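Local coordinates for putative surface-anchored fimbrial subunit (Corynebacterium diphtheriae, PDB 3HR6), which forms the shaft of the pilus as the major pilin SpaA, a rod of tandem Ig-like modules that probably serves in adhesion, at residues 61-66 and 98-103; 81-86 and 104-109. All coordinates share one frame; numbering follows the deposited sequence. Where two conformers were deposited one is given.

Overall arrangement
Both contacts lie in the N-terminal Gram-positive pilin D1 domain of SpaA, with centres about 19 Å apart. Along the chain the order is 61-66, 81-86, 98-103 and 104-109, so the two contacts interleave, and the strand used by contact 1 runs directly into the loop used by contact 2. They share one mixed sheet, in which strand 38-44 sits between strands 76-83 and 97-103. Contact 1 lays a helical turn over one face of strand 97-103; contact 2 joins the loop after that strand to the end of strand 76-83. The same sheet is thus covered on a face at one place and flanked by a loop at a strand end at the other.

Contact 1: 61-66 and 98-103; sequences IKLEEL and LYLVVQ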
# COMPACT_ATOMS: atom_id res chain seq x y z
N ILE A 61 10.46 40.55 2.75
CA ILE A 61 9.77 39.37 3.29
C ILE A 61 10.64 38.12 3.23
O ILE A 61 11.30 37.84 2.23
CB ILE A 61 8.44 39.06 2.55
CG1 ILE A 61 7.35 40.05 2.94
CG2 ILE A 61 7.96 37.64 2.89
CD1 ILE A 61 6.08 39.92 2.12
N LYS A 62 10.63 37.38 4.33
CA LYS A 62 11.27 36.08 4.42
C LYS A 62 10.13 35.08 4.47
O LYS A 62 9.32 35.13 5.39
CB LYS A 62 12.15 35.99 5.68
CG LYS A 62 13.64 36.20 5.38
CD LYS A 62 14.40 36.95 6.47
CE LYS A 62 15.61 37.66 5.85
NZ LYS A 62 16.53 38.28 6.84
N LEU A 63 10.05 34.19 3.49
CA LEU A 63 8.95 33.24 3.44
C LEU A 63 8.74 32.51 4.78
O LEU A 63 7.61 32.16 5.12
CB LEU A 63 9.14 32.22 2.30
CG LEU A 63 8.88 32.71 0.87
CD1 LEU A 63 9.40 31.71 -0.16
CD2 LEU A 63 7.40 32.96 0.64
N GLU A 64 9.82 32.29 5.53
CA GLU A 64 9.70 31.61 6.84
C GLU A 64 8.85 32.42 7.82
O GLU A 64 8.29 31.86 8.75
CB GLU A 64 11.07 31.25 7.45
CG GLU A 64 12.02 32.44 7.73
CD GLU A 64 13.14 32.60 6.70
OE1 GLU A 64 12.90 32.37 5.49
OE2 GLU A 64 14.26 32.99 7.11
N GLU A 65 8.75 33.73 7.59
CA GLU A 65 7.92 34.60 8.43
C GLU A 65 6.42 34.40 8.15
O GLU A 65 5.60 34.62 9.03
CB GLU A 65 8.28 36.08 8.21
CG GLU A 65 9.78 36.42 8.36
CD GLU A 65 10.30 36.30 9.81
OE1 GLU A 65 9.51 36.55 10.75
OE2 GLU A 65 11.50 35.98 10.00
N LEU A 66 6.09 33.98 6.93
CA LEU A 66 4.69 33.82 6.50
C LEU A 66 4.20 32.39 6.65
O LEU A 66 2.99 32.14 6.75
CB LEU A 66 4.55 34.23 5.04
CG LEU A 66 4.95 35.67 4.73
CD1 LEU A 66 4.92 35.91 3.23
CD2 LEU A 66 4.03 36.64 5.48
N LEU A 98 -0.83 41.39 -1.93
CA LEU A 98 0.23 40.39 -2.05
C LEU A 98 -0.33 39.06 -1.58
O LEU A 98 -0.94 38.99 -0.50
CB LEU A 98 1.47 40.76 -1.21
CG LEU A 98 2.72 39.86 -1.35
CD1 LEU A 98 3.27 39.88 -2.76
CD2 LEU A 98 3.83 40.28 -0.35
N TYR A 99 -0.18 38.02 -2.39
CA TYR A 99 -0.69 36.70 -2.04
C TYR A 99 0.40 35.67 -1.85
O TYR A 99 1.52 35.81 -2.33
CB TYR A 99 -1.71 36.21 -3.07
CG TYR A 99 -3.00 37.01 -3.03
CD1 TYR A 99 -4.04 36.63 -2.18
CD2 TYR A 99 -3.18 38.15 -3.82
CE1 TYR A 99 -5.21 37.36 -2.13
CE2 TYR A 99 -4.37 38.88 -3.77
CZ TYR A 99 -5.38 38.47 -2.93
OH TYR A 99 -6.57 39.19 -2.83
N LEU A 100 0.07 34.63 -1.12
CA LEU A 100 0.95 33.50 -0.93
C LEU A 100 0.20 32.24 -1.36
O LEU A 100 -0.92 31.99 -0.90
CB LEU A 100 1.43 33.43 0.53
CG LEU A 100 2.34 32.24 0.84
CD1 LEU A 100 3.76 32.55 0.45
CD2 LEU A 100 2.22 31.85 2.34
N VAL A 101 0.80 31.50 -2.30
CA VAL A 101 0.21 30.29 -2.83
C VAL A 101 0.92 29.10 -2.20
O VAL A 101 2.15 28.98 -2.32
CB VAL A 101 0.33 30.23 -4.39
CG1 VAL A 101 -0.06 28.85 -4.92
CG2 VAL A 101 -0.52 31.33 -5.04
N VAL A 102 0.17 28.23 -1.55
CA VAL A 102 0.74 27.08 -0.86
C VAL A 102 0.20 25.80 -1.47
O VAL A 102 -0.98 25.50 -1.34
CB VAL A 102 0.45 27.10 0.66
CG1 VAL A 102 1.02 25.83 1.35
CG2 VAL A 102 1.05 28.34 1.30
N GLN A 103 1.03 25.02 -2.14
CA GLN A 103 0.60 23.68 -2.53
C GLN A 103 0.48 22.80 -1.29
O GLN A 103 1.34 22.84 -0.42
CB GLN A 103 1.53 22.99 -3.51
CG GLN A 103 0.87 21.74 -4.09
CD GLN A 103 1.61 21.10 -5.25
OE1 GLN A 103 2.68 21.56 -5.69
NE2 GLN A 103 1.03 20.01 -5.77
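The turn that presents I61, L63 and L66 to the strand leucines L98 and L100 is held by a short backbone bond, E65 N to K62 O at 2.7 Å, and a second one follows one residue on, L66 N to L63 O at 3.0 Å. Everything that crosses to the strand is apolar. I61 and L98 meet tip to tip, CD1 of I61 pressing on CD2 of L98 at 3.4 Å, tighter than ordinary van der Waals contact. The CB of L98 already faces the turn; with CG anti to the backbone N (chi1 -175°), CD2 is carried out to I61. One step down, the L63 and L100 side chains run at a slant to each other, and only their ends touch, CD2 of L63 lying 3.7 Å from CD1 of L100. L66 closes the row more loosely, its CB 4.3 Å from CD2 of L100.

L63 and L66 also rest on L118 of strand 117-124, while L98 packs against I47 and L49. On the other face of the strand V101 lies against F39, L41, F117 and V119. Strand 97-103 pairs with 38-44 on one edge and 117-124 on the other, so the contact is a short helical turn in a strand connection covering the inner strands of an Ig-like β-module.

Contact 2: 81-86 and 104-109; sequences TKKTEG and ELNGAE
K83, at the end of strand 76-83, lays the last carbon of its side chain against the backbone of N106, G107 and A108. K83 CE is 3.4 Å from the carbonyl oxygen N106 O, and K83 CE is also 4.2 Å from both G107 CA and A108 N. The chain runs extended from the backbone and then bends at its final torsion (chi4 71°), which turns NZ aside along the loop. A water donates to N106 O at 2.9 Å; it also lies beside K83 NZ, but at a separation too short to be taken literally, so a water bridge between lysine and loop remains doubtful.

The next shell holds the N106 side chain at both ends, OD1 by S38 OG and ND2 by the carbonyl oxygen of D291, a residue much further along the chain, and L105 bonds through its backbone to R295 in the same region. S38 also packs against K83 and shares backbone bonding with E104, placing the start of strand 38-44 between the two segments. The result is a loop packed beside the end of strand 76-83 in the N-terminal pilin domain, where this Ig-like β-module abuts later parts of the chain.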
# COMPACT_ATOMS: atom_id res chain seq x y z
N THR A 81 -9.10 27.35 -0.80
CA THR A 81 -8.32 26.22 -1.23
C THR A 81 -9.05 25.53 -2.37
O THR A 81 -10.27 25.42 -2.35
CB THR A 81 -8.04 25.24 -0.06
OG1 THR A 81 -7.13 24.22 -0.49
CG2 THR A 81 -9.32 24.60 0.47
N LYS A 82 -8.30 25.09 -3.37
CA LYS A 82 -8.89 24.26 -4.42
C LYS A 82 -7.87 23.43 -5.18
O LYS A 82 -6.67 23.64 -5.10
CB LYS A 82 -9.70 25.09 -5.40
CG LYS A 82 -8.94 26.13 -6.13
CD LYS A 82 -9.86 27.02 -7.01
CE LYS A 82 -10.72 27.96 -6.19
NZ LYS A 82 -11.63 28.81 -7.02
N LYS A 83 -8.41 22.52 -5.98
CA LYS A 83 -7.61 21.62 -6.78
C LYS A 83 -7.60 22.08 -8.24
O LYS A 83 -8.55 22.68 -8.74
CB LYS A 83 -8.17 20.20 -6.67
CG LYS A 83 -7.82 19.53 -5.38
CD LYS A 83 -8.52 18.18 -5.27
CE LYS A 83 -8.13 17.46 -4.02
NZ LYS A 83 -8.74 18.15 -2.85
N THR A 84 -6.50 21.82 -8.92
CA THR A 84 -6.44 22.15 -10.33
C THR A 84 -7.41 21.24 -11.12
O THR A 84 -7.62 20.05 -10.78
CB THR A 84 -5.01 21.98 -10.86
OG1 THR A 84 -4.53 20.67 -10.53
CG2 THR A 84 -4.08 23.05 -10.22
N GLU A 85 -8.05 21.82 -12.10
CA GLU A 85 -8.88 21.09 -13.05
C GLU A 85 -8.67 21.76 -14.39
O GLU A 85 -8.58 22.99 -14.47
CB GLU A 85 -10.35 21.14 -12.62
CG GLU A 85 -11.28 20.24 -13.45
CD GLU A 85 -11.00 18.72 -13.34
OE1 GLU A 85 -10.20 18.25 -12.48
OE2 GLU A 85 -11.60 17.98 -14.14
N GLY A 86 -8.54 20.95 -15.44
CA GLY A 86 -8.17 21.48 -16.76
C GLY A 86 -6.83 22.22 -16.73
O GLY A 86 -6.64 23.19 -17.49
N GLU A 104 -0.57 22.00 -1.26
CA GLU A 104 -0.90 21.19 -0.09
C GLU A 104 -0.61 19.72 -0.38
O GLU A 104 -0.41 19.32 -1.52
CB GLU A 104 -2.37 21.34 0.21
CG GLU A 104 -2.80 22.79 0.50
CD GLU A 104 -2.41 23.30 1.88
OE1 GLU A 104 -1.52 22.74 2.53
OE2 GLU A 104 -3.02 24.30 2.30
N LEU A 105 -0.67 18.93 0.67
CA LEU A 105 -0.36 17.52 0.63
C LEU A 105 -1.59 16.64 0.42
O LEU A 105 -1.49 15.41 0.47
CB LEU A 105 0.36 17.15 1.94
CG LEU A 105 1.79 17.67 2.08
CD1 LEU A 105 2.28 17.37 3.52
CD2 LEU A 105 2.73 17.07 1.04
N ASN A 106 -2.76 17.26 0.18
CA ASN A 106 -4.04 16.59 -0.02
C ASN A 106 -4.57 16.62 -1.50
O ASN A 106 -5.80 16.62 -1.76
CB ASN A 106 -5.08 17.18 0.94
CG ASN A 106 -5.50 18.58 0.56
OD1 ASN A 106 -4.75 19.28 -0.12
ND2 ASN A 106 -6.72 18.99 0.95
N GLY A 107 -3.64 16.66 -2.46
CA GLY A 107 -4.01 16.53 -3.88
C GLY A 107 -4.55 15.15 -4.19
O GLY A 107 -4.46 14.26 -3.33
N ALA A 108 -5.06 14.98 -5.40
CA ALA A 108 -5.64 13.70 -5.85
C ALA A 108 -4.58 12.62 -5.84
O ALA A 108 -4.84 11.44 -5.50
CB ALA A 108 -6.25 13.85 -7.25
N GLU A 109 -3.36 13.02 -6.21
CA GLU A 109 -2.19 12.15 -6.20
C GLU A 109 -1.14 12.78 -5.31
O GLU A 109 -1.01 14.02 -5.22
CB GLU A 109 -1.59 12.01 -7.60
CG GLU A 109 -2.46 11.46 -8.67
CD GLU A 109 -1.72 11.49 -10.00
OE1 GLU A 109 -1.46 12.61 -10.53
OE2 GLU A 109 -1.35 10.39 -10.48
O HOH W 1 -8.65 16.48 -1.07